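Local coordinates for protein xylulose kinase (Escherichia coli, PDB 2ITM) that phosphorylates D-xylulose with ATP to give D-xylulose 5-phosphate, and acts less efficiently on 1-deoxy-D-xylulose, at residues M1-L7 and V68-A74; G11-I15 and A51-M56; R430-I434 and E444-Q448; G79-A85 and I146-P152. All coordinates share one frame. Residues are numbered along the deposited sequence.

Contact 1. Residues M1-L7 and V68-A74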
loop_
_atom_site.group_PDB
_atom_site.type_symbol
_atom_site.label_atom_id
_atom_site.label_comp_id
_atom_site.label_asym_id
_atom_site.label_seq_id
_atom_site.Cartn_x
_atom_site.Cartn_y
_atom_site.Cartn_z
ATOM N N MET A 1 49.928 -3.573 -22.171
ATOM C CA MET A 1 48.682 -3.861 -21.494
ATOM C C MET A 1 48.397 -2.844 -20.402
ATOM O O MET A 1 49.238 -2.020 -20.099
ATOM C CB MET A 1 48.705 -5.265 -20.923
ATOM C CG MET A 1 49.116 -6.339 -21.912
ATOM S SD MET A 1 47.744 -7.244 -22.600
ATOM C CE MET A 1 47.077 -7.976 -21.107
ATOM N N TYR A 2 47.204 -2.920 -19.822
ATOM C CA TYR A 2 46.753 -1.957 -18.847
ATOM C C TYR A 2 45.955 -2.587 -17.705
ATOM O O TYR A 2 45.264 -3.572 -17.899
ATOM C CB TYR A 2 45.992 -0.808 -19.496
ATOM C CG TYR A 2 46.716 -0.270 -20.686
ATOM C CD1 TYR A 2 46.444 -0.744 -21.957
ATOM C CD2 TYR A 2 47.710 0.676 -20.546
ATOM C CE1 TYR A 2 47.125 -0.280 -23.044
ATOM C CE2 TYR A 2 48.396 1.142 -21.623
ATOM C CZ TYR A 2 48.102 0.660 -22.875
ATOM O OH TYR A 2 48.787 1.129 -23.953
ATOM N N ILE A 3 46.088 -2.016 -16.511
ATOM C CA ILE A 3 45.269 -2.367 -15.356
ATOM C C ILE A 3 44.348 -1.221 -14.945
ATOM O O ILE A 3 44.767 -0.076 -14.852
ATOM C CB ILE A 3 46.148 -2.773 -14.160
ATOM C CG1 ILE A 3 46.992 -3.995 -14.485
ATOM C CG2 ILE A 3 45.301 -3.011 -12.921
ATOM C CD1 ILE A 3 46.218 -5.247 -14.537
ATOM N N GLY A 4 43.092 -1.561 -14.690
ATOM C CA GLY A 4 42.193 -0.722 -13.937
ATOM C C GLY A 4 41.730 -1.367 -12.649
ATOM O O GLY A 4 41.328 -2.522 -12.637
ATOM N N ILE A 5 41.816 -0.608 -11.564
ATOM C CA ILE A 5 41.272 -0.989 -10.270
ATOM C C ILE A 5 40.072 -0.128 -9.897
ATOM O O ILE A 5 40.119 1.089 -9.999
ATOM C CB ILE A 5 42.325 -0.850 -9.185
ATOM C CG1 ILE A 5 43.596 -1.602 -9.552
ATOM C CG2 ILE A 5 41.789 -1.333 -7.869
ATOM C CD1 ILE A 5 44.777 -1.198 -8.737
ATOM N N ASP A 6 39.008 -0.773 -9.440
ATOM C CA ASP A 6 37.857 -0.076 -8.878
ATOM C C ASP A 6 37.598 -0.484 -7.442
ATOM O O ASP A 6 37.165 -1.593 -7.162
ATOM C CB ASP A 6 36.618 -0.288 -9.733
ATOM C CG ASP A 6 35.381 0.350 -9.143
ATOM O OD1 ASP A 6 34.331 -0.294 -9.179
ATOM O OD2 ASP A 6 35.359 1.482 -8.638
ATOM N N LEU A 7 37.893 0.431 -6.534
ATOM C CA LEU A 7 37.568 0.290 -5.135
ATOM C C LEU A 7 36.128 0.689 -4.903
ATOM O O LEU A 7 35.817 1.857 -4.723
ATOM C CB LEU A 7 38.503 1.165 -4.298
ATOM C CG LEU A 7 38.979 0.679 -2.953
ATOM C CD1 LEU A 7 39.416 1.818 -2.095
ATOM C CD2 LEU A 7 37.931 -0.122 -2.260
ATOM N N VAL A 68 52.062 -5.129 -18.466
ATOM C CA VAL A 68 51.341 -3.915 -18.138
ATOM C C VAL A 68 52.249 -2.693 -18.202
ATOM O O VAL A 68 53.362 -2.712 -17.706
ATOM C CB VAL A 68 50.665 -4.014 -16.770
ATOM C CG1 VAL A 68 49.992 -2.718 -16.408
ATOM C CG2 VAL A 68 49.680 -5.137 -16.755
ATOM N N LYS A 69 51.745 -1.626 -18.799
ATOM C CA LYS A 69 52.526 -0.440 -19.067
ATOM C C LYS A 69 52.069 0.752 -18.224
ATOM O O LYS A 69 52.839 1.655 -17.953
ATOM C CB LYS A 69 52.456 -0.087 -20.533
ATOM C CG LYS A 69 52.834 -1.232 -21.448
ATOM C CD LYS A 69 52.806 -0.821 -22.905
ATOM C CE LYS A 69 52.971 -2.031 -23.831
ATOM N NZ LYS A 69 52.796 -1.706 -25.270
ATOM N N ALA A 70 50.803 0.742 -17.829
ATOM C CA ALA A 70 50.280 1.733 -16.898
ATOM C C ALA A 70 49.120 1.202 -16.070
ATOM O O ALA A 70 48.468 0.247 -16.447
ATOM C CB ALA A 70 49.875 2.989 -17.629
ATOM N N LEU A 71 48.876 1.849 -14.936
ATOM C CA LEU A 71 47.810 1.452 -14.026
ATOM C C LEU A 71 46.950 2.619 -13.542
ATOM O O LEU A 71 47.457 3.662 -13.170
ATOM C CB LEU A 71 48.373 0.681 -12.845
ATOM C CG LEU A 71 47.377 0.212 -11.796
ATOM C CD1 LEU A 71 47.848 -1.021 -11.070
ATOM C CD2 LEU A 71 47.101 1.324 -10.828
ATOM N N GLY A 72 45.642 2.403 -13.550
ATOM C CA GLY A 72 44.675 3.367 -13.075
ATOM C C GLY A 72 43.810 2.866 -11.939
ATOM O O GLY A 72 43.576 1.687 -11.799
ATOM N N ILE A 73 43.333 3.805 -11.136
ATOM C CA ILE A 73 42.395 3.523 -10.063
ATOM C C ILE A 73 41.134 4.378 -10.128
ATOM O O ILE A 73 41.163 5.527 -10.545
ATOM C CB ILE A 73 43.052 3.647 -8.673
ATOM C CG1 ILE A 73 43.301 5.103 -8.327
ATOM C CG2 ILE A 73 44.333 2.897 -8.614
ATOM C CD1 ILE A 73 44.606 5.324 -7.648
ATOM N N ALA A 74 40.029 3.785 -9.703
ATOM C CA ALA A 74 38.823 4.514 -9.375
ATOM C C ALA A 74 38.242 4.017 -8.054
ATOM O O ALA A 74 38.647 2.978 -7.556
ATOM C CB ALA A 74 37.784 4.348 -10.467
HETATM O O HOH W 1 49.371 -1.674 -25.315
#
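Two parallel strands at the middle of the N-terminal domain's sheet, in the ribonuclease H-like fold of the actin ATPase clan, pair here at an axis distance of 4.7 Å and an angle of 17°. Along 68-74, Val68 comes first, its CG2 packed 3.7 Å from Ile3 CG1. Lys69 N then donates a hydrogen bond to Met1 O at 2.9 Å. Ala70 accepts through O a longer bond from Ile3 N (3.3 Å), while its CB lies 4.3 Å from Tyr2 CD2, on the face covered by helix 424-436. Leu71 turns to the other face and sets CD1 3.7 Å from Ile3 CG2 and 3.9 Å from Ile5 CD1. Gly72 bonds on both sides of Gly4, its N to Ile3 O and its O from Ile5 N, both 2.9 Å. Ile73 puts CG2 4.1 Å from Ile5 CD1 and also meets helix 152-161. Ala74 completes the parallel pattern and lies beside Asp6, a residue thought to be important for activity; the Asp6 side chain sits about 4 Å from that of Asp233, the probable proton acceptor, at their nearest atoms. Ala74 N reaches Ile5 O at 2.7 Å, and Leu7 N reaches Ala74 O at 2.8 Å.

Contact 2. Residues G11-I15 and A51-M56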
loop_
_atom_site.group_PDB
_atom_site.type_symbol
_atom_site.label_atom_id
_atom_site.label_comp_id
_atom_site.label_asym_id
_atom_site.label_seq_id
_atom_site.Cartn_x
_atom_site.Cartn_y
_atom_site.Cartn_z
ATOM N N GLY A 11 32.963 -4.345 -2.809
ATOM C CA GLY A 11 34.125 -5.097 -3.237
ATOM C C GLY A 11 35.123 -4.318 -4.080
ATOM O O GLY A 11 34.872 -3.194 -4.470
ATOM N N VAL A 12 36.264 -4.935 -4.353
ATOM C CA VAL A 12 37.164 -4.456 -5.390
ATOM C C VAL A 12 37.153 -5.268 -6.669
ATOM O O VAL A 12 37.063 -6.483 -6.659
ATOM C CB VAL A 12 38.603 -4.291 -4.905
ATOM C CG1 VAL A 12 38.674 -3.376 -3.736
ATOM C CG2 VAL A 12 39.218 -5.627 -4.561
ATOM N N LYS A 13 37.239 -4.559 -7.780
ATOM C CA LYS A 13 37.364 -5.180 -9.075
ATOM C C LYS A 13 38.631 -4.707 -9.760
ATOM O O LYS A 13 38.906 -3.521 -9.802
ATOM C CB LYS A 13 36.141 -4.874 -9.919
ATOM C CG LYS A 13 36.181 -5.468 -11.304
ATOM C CD LYS A 13 35.045 -4.959 -12.146
ATOM C CE LYS A 13 34.276 -6.081 -12.786
ATOM N NZ LYS A 13 33.279 -5.585 -13.749
ATOM N N VAL A 14 39.423 -5.653 -10.276
ATOM C CA VAL A 14 40.554 -5.355 -11.129
ATOM C C VAL A 14 40.401 -5.968 -12.506
ATOM O O VAL A 14 39.921 -7.083 -12.648
ATOM C CB VAL A 14 41.893 -5.792 -10.502
ATOM C CG1 VAL A 14 42.006 -5.311 -9.072
ATOM C CG2 VAL A 14 42.068 -7.290 -10.571
ATOM N N ILE A 15 40.807 -5.217 -13.520
ATOM C CA ILE A 15 40.769 -5.690 -14.893
ATOM C C ILE A 15 42.086 -5.539 -15.632
ATOM O O ILE A 15 42.911 -4.683 -15.302
ATOM C CB ILE A 15 39.652 -5.005 -15.684
ATOM C CG1 ILE A 15 39.994 -3.556 -15.991
ATOM C CG2 ILE A 15 38.311 -5.158 -14.982
ATOM C CD1 ILE A 15 39.110 -2.952 -17.031
ATOM N N ALA A 51 42.166 -6.569 0.211
ATOM C CA ALA A 51 41.298 -6.956 -0.877
ATOM C C ALA A 51 41.925 -6.714 -2.230
ATOM O O ALA A 51 41.828 -7.551 -3.111
ATOM C CB ALA A 51 39.969 -6.273 -0.784
ATOM N N THR A 52 42.559 -5.561 -2.403
ATOM C CA THR A 52 43.180 -5.209 -3.665
ATOM C C THR A 52 44.374 -6.110 -3.964
ATOM O O THR A 52 44.565 -6.532 -5.091
ATOM C CB THR A 52 43.632 -3.743 -3.675
ATOM O OG1 THR A 52 42.519 -2.876 -3.464
ATOM C CG2 THR A 52 44.130 -3.359 -5.045
ATOM N N ASP A 53 45.173 -6.387 -2.943
ATOM C CA ASP A 53 46.294 -7.306 -3.065
ATOM C C ASP A 53 45.872 -8.692 -3.543
ATOM O O ASP A 53 46.335 -9.173 -4.549
ATOM C CB ASP A 53 47.035 -7.408 -1.734
ATOM C CG ASP A 53 48.384 -8.092 -1.856
ATOM O OD1 ASP A 53 48.684 -8.924 -0.996
ATOM O OD2 ASP A 53 49.204 -7.848 -2.756
ATOM N N ARG A 54 44.979 -9.310 -2.797
ATOM C CA ARG A 54 44.314 -10.536 -3.190
ATOM C C ARG A 54 43.890 -10.559 -4.648
ATOM O O ARG A 54 44.230 -11.463 -5.389
ATOM C CB ARG A 54 43.095 -10.736 -2.305
ATOM C CG ARG A 54 42.549 -12.127 -2.280
ATOM C CD ARG A 54 41.707 -12.422 -1.051
ATOM N NE ARG A 54 40.688 -13.445 -1.287
ATOM C CZ ARG A 54 39.882 -13.923 -0.351
ATOM N NH1 ARG A 54 39.971 -13.473 0.891
ATOM N NH2 ARG A 54 38.986 -14.850 -0.648
ATOM N N ALA A 55 43.124 -9.555 -5.038
ATOM C CA ALA A 55 42.571 -9.477 -6.372
ATOM C C ALA A 55 43.638 -9.437 -7.455
ATOM O O ALA A 55 43.515 -10.075 -8.477
ATOM C CB ALA A 55 41.660 -8.291 -6.484
ATOM N N MET A 56 44.676 -8.655 -7.221
ATOM C CA MET A 56 45.721 -8.469 -8.200
ATOM C C MET A 56 46.564 -9.729 -8.295
ATOM O O MET A 56 47.087 -10.059 -9.341
ATOM C CB MET A 56 46.600 -7.285 -7.821
ATOM C CG MET A 56 45.949 -5.925 -8.001
ATOM S SD MET A 56 45.605 -5.535 -9.702
ATOM C CE MET A 56 47.263 -5.285 -10.232
#
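Helix 45-62 lies against one face of the N-terminal domain's mixed sheet, an alpha/beta layer of the actin-like ATPase fold, and here it covers strand 11-17. The segment axes approach to 8.3 Å at an angle of 35°, and no hydrogen bond crosses between them: the contact is made by packing. Val14 and Val12, alternate residues of the strand with CA-to-CB bonds toward the helix, bury the most surface, 75 and 70 Å². The intervening Lys13 points away and its NZ hydrogen-bonds to Val422 O. Val12 fits against successive turns of the helix, with CG2 3.9 Å from Ala51 CB and 4.1 Å from Ala55 CB; the same CG2 is 3.6 Å from Ala51 O. Its CG1 lies 3.9 Å from Thr52 OG1, a hydroxyl hydrogen-bonded to Trp48 O within the helix. Ala55, third in buried area at 42 Å², meets both valines, and its small methyl lets the helix backbone come close: the CA atoms of Val14 and Ala55 are 6.6 Å apart. Strand 2-7 flanks the contact through Leu7 and Ile5, which touch Val12 and Val14. Val14 CG1 sits 4.0 Å from Ala55 CB and 3.7 Å from Met56 SD.

Contact 3. Residues R430-I434 and E444-Q448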
loop_
_atom_site.group_PDB
_atom_site.type_symbol
_atom_site.label_atom_id
_atom_site.label_comp_id
_atom_site.label_asym_id
_atom_site.label_seq_id
_atom_site.Cartn_x
_atom_site.Cartn_y
_atom_site.Cartn_z
ATOM N N ARG A 430 41.275 3.059 -18.980
ATOM C CA ARG A 430 41.260 3.992 -20.097
ATOM C C ARG A 430 42.174 5.168 -19.784
ATOM O O ARG A 430 42.911 5.640 -20.629
ATOM C CB ARG A 430 39.840 4.487 -20.368
ATOM C CG ARG A 430 39.014 3.695 -21.392
ATOM C CD ARG A 430 39.868 2.920 -22.357
ATOM N NE ARG A 430 39.177 1.743 -22.902
ATOM C CZ ARG A 430 37.990 1.773 -23.464
ATOM N NH1 ARG A 430 37.337 2.913 -23.540
ATOM N NH2 ARG A 430 37.453 0.665 -23.939
ATOM N N LEU A 431 42.124 5.617 -18.545
ATOM C CA LEU A 431 42.948 6.716 -18.120
ATOM C C LEU A 431 44.427 6.376 -18.181
ATOM O O LEU A 431 45.225 7.179 -18.602
ATOM C CB LEU A 431 42.517 7.216 -16.749
ATOM C CG LEU A 431 41.211 8.007 -16.720
ATOM C CD1 LEU A 431 40.687 8.118 -15.330
ATOM C CD2 LEU A 431 41.406 9.386 -17.319
ATOM N N ALA A 432 44.777 5.170 -17.774
ATOM C CA ALA A 432 46.146 4.701 -17.859
ATOM C C ALA A 432 46.645 4.609 -19.303
ATOM O O ALA A 432 47.761 4.988 -19.600
ATOM C CB ALA A 432 46.289 3.386 -17.160
ATOM N N GLN A 433 45.800 4.088 -20.179
ATOM C CA GLN A 433 46.014 4.155 -21.594
ATOM C C GLN A 433 46.396 5.521 -22.107
ATOM O O GLN A 433 47.343 5.658 -22.845
ATOM C CB GLN A 433 44.769 3.700 -22.325
ATOM C CG GLN A 433 44.746 2.253 -22.632
ATOM C CD GLN A 433 43.824 1.939 -23.766
ATOM O OE1 GLN A 433 42.616 2.023 -23.623
ATOM N NE2 GLN A 433 44.390 1.581 -24.896
ATOM N N ILE A 434 45.626 6.513 -21.736
ATOM C CA ILE A 434 45.869 7.879 -22.136
ATOM C C ILE A 434 47.275 8.294 -21.746
ATOM O O ILE A 434 48.055 8.720 -22.558
ATOM C CB ILE A 434 44.831 8.817 -21.499
ATOM C CG1 ILE A 434 43.433 8.514 -22.022
ATOM C CG2 ILE A 434 45.174 10.258 -21.772
ATOM C CD1 ILE A 434 42.415 9.515 -21.610
ATOM N N GLU A 444 40.689 8.375 -30.217
ATOM C CA GLU A 444 41.272 7.070 -30.452
ATOM C C GLU A 444 41.048 6.114 -29.281
ATOM O O GLU A 444 40.705 4.961 -29.477
ATOM C CB GLU A 444 42.774 7.186 -30.760
ATOM C CG GLU A 444 43.134 8.158 -31.873
ATOM C CD GLU A 444 44.613 8.117 -32.253
ATOM O OE1 GLU A 444 45.139 7.013 -32.475
ATOM O OE2 GLU A 444 45.237 9.191 -32.341
ATOM N N LEU A 445 41.279 6.581 -28.066
ATOM C CA LEU A 445 41.479 5.672 -26.949
ATOM C C LEU A 445 40.212 5.521 -26.112
ATOM O O LEU A 445 40.083 4.583 -25.337
ATOM C CB LEU A 445 42.637 6.136 -26.069
ATOM C CG LEU A 445 44.025 6.180 -26.681
ATOM C CD1 LEU A 445 44.906 7.025 -25.842
ATOM C CD2 LEU A 445 44.577 4.797 -26.811
ATOM N N LEU A 446 39.268 6.459 -26.285
ATOM C CA LEU A 446 38.038 6.493 -25.511
ATOM C C LEU A 446 36.811 6.415 -26.405
ATOM O O LEU A 446 36.083 7.379 -26.544
ATOM C CB LEU A 446 37.976 7.756 -24.655
ATOM C CG LEU A 446 39.082 8.060 -23.637
ATOM C CD1 LEU A 446 38.843 9.378 -23.002
ATOM C CD2 LEU A 446 39.218 6.980 -22.609
ATOM N N PRO A 447 36.581 5.253 -26.998
ATOM C CA PRO A 447 35.479 5.081 -27.934
ATOM C C PRO A 447 34.168 4.889 -27.187
ATOM O O PRO A 447 34.163 4.406 -26.062
ATOM C CB PRO A 447 35.854 3.788 -28.633
ATOM C CG PRO A 447 36.506 3.006 -27.599
ATOM C CD PRO A 447 37.185 3.958 -26.668
ATOM N N GLN A 448 33.067 5.270 -27.815
ATOM C CA GLN A 448 31.757 4.919 -27.312
ATOM C C GLN A 448 31.589 3.422 -27.341
ATOM O O GLN A 448 32.275 2.746 -28.084
ATOM C CB GLN A 448 30.697 5.576 -28.156
ATOM C CG GLN A 448 29.792 6.446 -27.372
ATOM C CD GLN A 448 29.908 7.874 -27.784
ATOM O OE1 GLN A 448 30.890 8.530 -27.471
ATOM N NE2 GLN A 448 28.918 8.362 -28.501
#
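The side chain of Arg430 lies across the end of helix 442-445, overlapping Leu445, Leu446 and Pro447. Its aliphatic part does much of the packing: CB lies 3.4 Å from Leu446 CD2, and CD lies 3.4 Å from Leu445 O. Farther out, Arg430 NH1 comes within 3.3 Å of Pro447 CD, a carbon that offers it no acceptor, and this buried nitrogen has no polar partner in the model. One helical turn on, Ile434 meets the two leucines, its CD1 3.8 Å from Leu446 CD1 and its CA 3.9 Å from Leu445 CD1. Between these, Gln433 NE2 touches Leu445 CD2 at 3.7 Å. No hydrogen bond joins the segments, which together bury 329 Å². Leu446 is the first residue to leave helical geometry, with phi/psi of -121°/70°, and from there the chain runs on as a loop; its side chain also reaches Val239 of helix 233-241. Arg430 touches Val239 too, and meets Leu17 at the end of strand 11-17. Far from the sugar site, this is a local helix-loop-helix packing, in which the chain leaves helix 424-436, doubles back through the short helix 442-445 and lays Leu445 and Leu446 on the longer helix.

Contact 4. Residues G79-A85 and I146-P152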
loop_
_atom_site.group_PDB
_atom_site.type_symbol
_atom_site.label_atom_id
_atom_site.label_comp_id
_atom_site.label_asym_id
_atom_site.label_seq_id
_atom_site.Cartn_x
_atom_site.Cartn_y
_atom_site.Cartn_z
ATOM N N GLY A 79 34.674 9.264 0.799
ATOM C CA GLY A 79 35.089 8.573 2.002
ATOM C C GLY A 79 36.209 9.343 2.679
ATOM O O GLY A 79 37.164 9.749 2.044
ATOM N N ALA A 80 36.077 9.541 3.981
ATOM C CA ALA A 80 37.089 10.239 4.753
ATOM C C ALA A 80 38.111 9.308 5.420
ATOM O O ALA A 80 37.810 8.640 6.395
ATOM C CB ALA A 80 36.459 11.151 5.755
ATOM N N THR A 81 39.315 9.284 4.874
ATOM C CA THR A 81 40.425 8.571 5.478
ATOM C C THR A 81 41.378 9.512 6.213
ATOM O O THR A 81 42.027 10.343 5.604
ATOM C CB THR A 81 41.190 7.758 4.419
ATOM O OG1 THR A 81 40.282 7.001 3.622
ATOM C CG2 THR A 81 42.075 6.726 5.071
ATOM N N LEU A 82 41.450 9.351 7.527
ATOM C CA LEU A 82 42.248 10.220 8.376
ATOM C C LEU A 82 43.583 9.597 8.780
ATOM O O LEU A 82 43.626 8.585 9.471
ATOM C CB LEU A 82 41.491 10.590 9.644
ATOM C CG LEU A 82 40.159 11.330 9.614
ATOM C CD1 LEU A 82 40.181 12.438 10.605
ATOM C CD2 LEU A 82 39.776 11.826 8.250
ATOM N N LEU A 83 44.665 10.238 8.375
ATOM C CA LEU A 83 45.996 9.764 8.673
ATOM C C LEU A 83 46.730 10.725 9.594
ATOM O O LEU A 83 46.607 11.932 9.459
ATOM C CB LEU A 83 46.783 9.592 7.379
ATOM C CG LEU A 83 46.180 8.678 6.322
ATOM C CD1 LEU A 83 47.093 8.570 5.155
ATOM C CD2 LEU A 83 45.861 7.322 6.867
ATOM N N ASP A 84 47.513 10.182 10.517
ATOM C CA ASP A 84 48.500 10.967 11.218
ATOM C C ASP A 84 49.785 11.212 10.461
ATOM O O ASP A 84 49.922 10.850 9.327
ATOM C CB ASP A 84 48.784 10.403 12.618
ATOM C CG ASP A 84 49.611 9.119 12.594
ATOM O OD1 ASP A 84 50.176 8.777 11.548
ATOM O OD2 ASP A 84 49.747 8.405 13.591
ATOM N N ALA A 85 50.727 11.843 11.141
ATOM C CA ALA A 85 51.980 12.264 10.540
ATOM C C ALA A 85 52.862 11.093 10.203
ATOM O O ALA A 85 53.778 11.228 9.415
ATOM C CB ALA A 85 52.709 13.204 11.459
ATOM N N ILE A 146 45.441 14.775 13.040
ATOM C CA ILE A 146 45.272 14.667 11.601
ATOM C C ILE A 146 46.397 15.350 10.839
ATOM O O ILE A 146 46.643 16.533 11.015
ATOM C CB ILE A 146 43.938 15.283 11.165
ATOM C CG1 ILE A 146 42.758 14.516 11.733
ATOM C CG2 ILE A 146 43.841 15.342 9.659
ATOM C CD1 ILE A 146 41.462 15.171 11.460
ATOM N N ASP A 147 47.070 14.590 9.984
ATOM C CA ASP A 147 48.078 15.134 9.097
ATOM C C ASP A 147 47.589 15.139 7.679
ATOM O O ASP A 147 47.961 15.980 6.888
ATOM C CB ASP A 147 49.391 14.356 9.242
ATOM C CG ASP A 147 50.558 15.047 8.550
ATOM O OD1 ASP A 147 51.040 14.552 7.516
ATOM O OD2 ASP A 147 51.052 16.094 8.951
ATOM N N LYS A 148 46.737 14.179 7.371
ATOM C CA LYS A 148 46.292 13.945 6.013
ATOM C C LYS A 148 44.879 13.374 5.988
ATOM O O LYS A 148 44.529 12.517 6.791
ATOM C CB LYS A 148 47.250 12.995 5.298
ATOM C CG LYS A 148 47.700 13.470 3.958
ATOM C CD LYS A 148 48.424 14.774 4.073
ATOM C CE LYS A 148 49.747 14.694 3.381
ATOM N NZ LYS A 148 50.354 16.017 3.254
ATOM N N VAL A 149 44.091 13.871 5.049
ATOM C CA VAL A 149 42.792 13.321 4.719
ATOM C C VAL A 149 42.777 12.806 3.273
ATOM O O VAL A 149 42.974 13.556 2.338
ATOM C CB VAL A 149 41.687 14.373 4.914
ATOM C CG1 VAL A 149 40.355 13.860 4.453
ATOM C CG2 VAL A 149 41.622 14.810 6.349
ATOM N N LEU A 150 42.554 11.510 3.124
ATOM C CA LEU A 150 42.545 10.897 1.809
ATOM C C LEU A 150 41.201 10.272 1.491
ATOM O O LEU A 150 40.592 9.616 2.327
ATOM C CB LEU A 150 43.648 9.860 1.677
ATOM C CG LEU A 150 45.097 10.296 1.823
ATOM C CD1 LEU A 150 45.990 9.108 1.653
ATOM C CD2 LEU A 150 45.437 11.368 0.828
ATOM N N LEU A 151 40.752 10.473 0.269
ATOM C CA LEU A 151 39.682 9.675 -0.263
ATOM C C LEU A 151 40.120 8.217 -0.400
ATOM O O LEU A 151 41.286 7.909 -0.337
ATOM C CB LEU A 151 39.204 10.256 -1.589
ATOM C CG LEU A 151 38.586 11.649 -1.521
ATOM C CD1 LEU A 151 38.612 12.333 -2.857
ATOM C CD2 LEU A 151 37.165 11.557 -1.010
ATOM N N PRO A 152 39.169 7.324 -0.564
ATOM C CA PRO A 152 39.450 5.899 -0.400
ATOM C C PRO A 152 40.420 5.357 -1.453
ATOM O O PRO A 152 41.366 4.676 -1.105
ATOM C CB PRO A 152 38.054 5.272 -0.509
ATOM C CG PRO A 152 37.153 6.329 -0.001
ATOM C CD PRO A 152 37.710 7.604 -0.495
HETATM O O HOH W 2 50.526 11.712 6.786
#
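A two-stranded antiparallel sheet, its strands joined by a long, largely helical excursion, lies next to the sugar site: segment 79-85 directly follows the substrate-binding His78, and the Pro152 side chain is about 8 Å from bound D-xylulose at the nearest atoms. Thr81 and Leu150 form a hydrogen-bonded pair, Leu150 N to Thr81 O at 2.8 Å and Thr81 N to Leu150 O at 2.9 Å, the latter less certain because Leu150 O is crowded in the model. Leu82 and Val149 are the non-hydrogen-bonded pair, CD2 of Leu82 lying 4.0 Å from Val149 CG2 on the face that Leu132 of helix 128-138 covers. On the opposite face Leu83 CD1 packs 3.7 Å from Leu150 CD1, beside Leu158 of helix 152-161. This small sheet is separate from the large mixed sheet of the actin-like N-terminal domain. A classic beta bulge disturbs its register where Asp147 and Lys148 both face Leu83: Leu83 O accepts from Asp147 N (2.7 Å) and Lys148 N (3.1 Å), while Leu83 N donates to Lys148 O (2.8 Å). Lys148 leads away from segment 79-85, its NZ hydrogen-bonded to Asp197 O and its charge in a cation-pi contact with Phe164. At the other end Leu151 is the N-cap of helix 152-161. A water donates to Asp84 O (2.8 Å) and Asp147 OD1 (3.0 Å).

How the contacts relate
From the N terminus, strand 2-7 turns into strand 11-17, and helix 45-62 then returns against that strand: contact 2 closes this loop inside the longer one that contact 1 closes at strand 70-75. The two share the large sheet, joined by Asp6 N to Lys13 O and Gly4 O to Ile15 N. Contact 4 opens after contact 1 has closed, its 60-residue loop of mostly helical and coil structure ending at 146-152; Leu7 CD1 touches Pro152 O where the two meet. Contact 3 comes last, a short local closure late in the chain. Although remote in sequence, helix 424-436 lies on the first sheet, Ala432 and Gln433 packing on Ala70 and Tyr2 of contact 1.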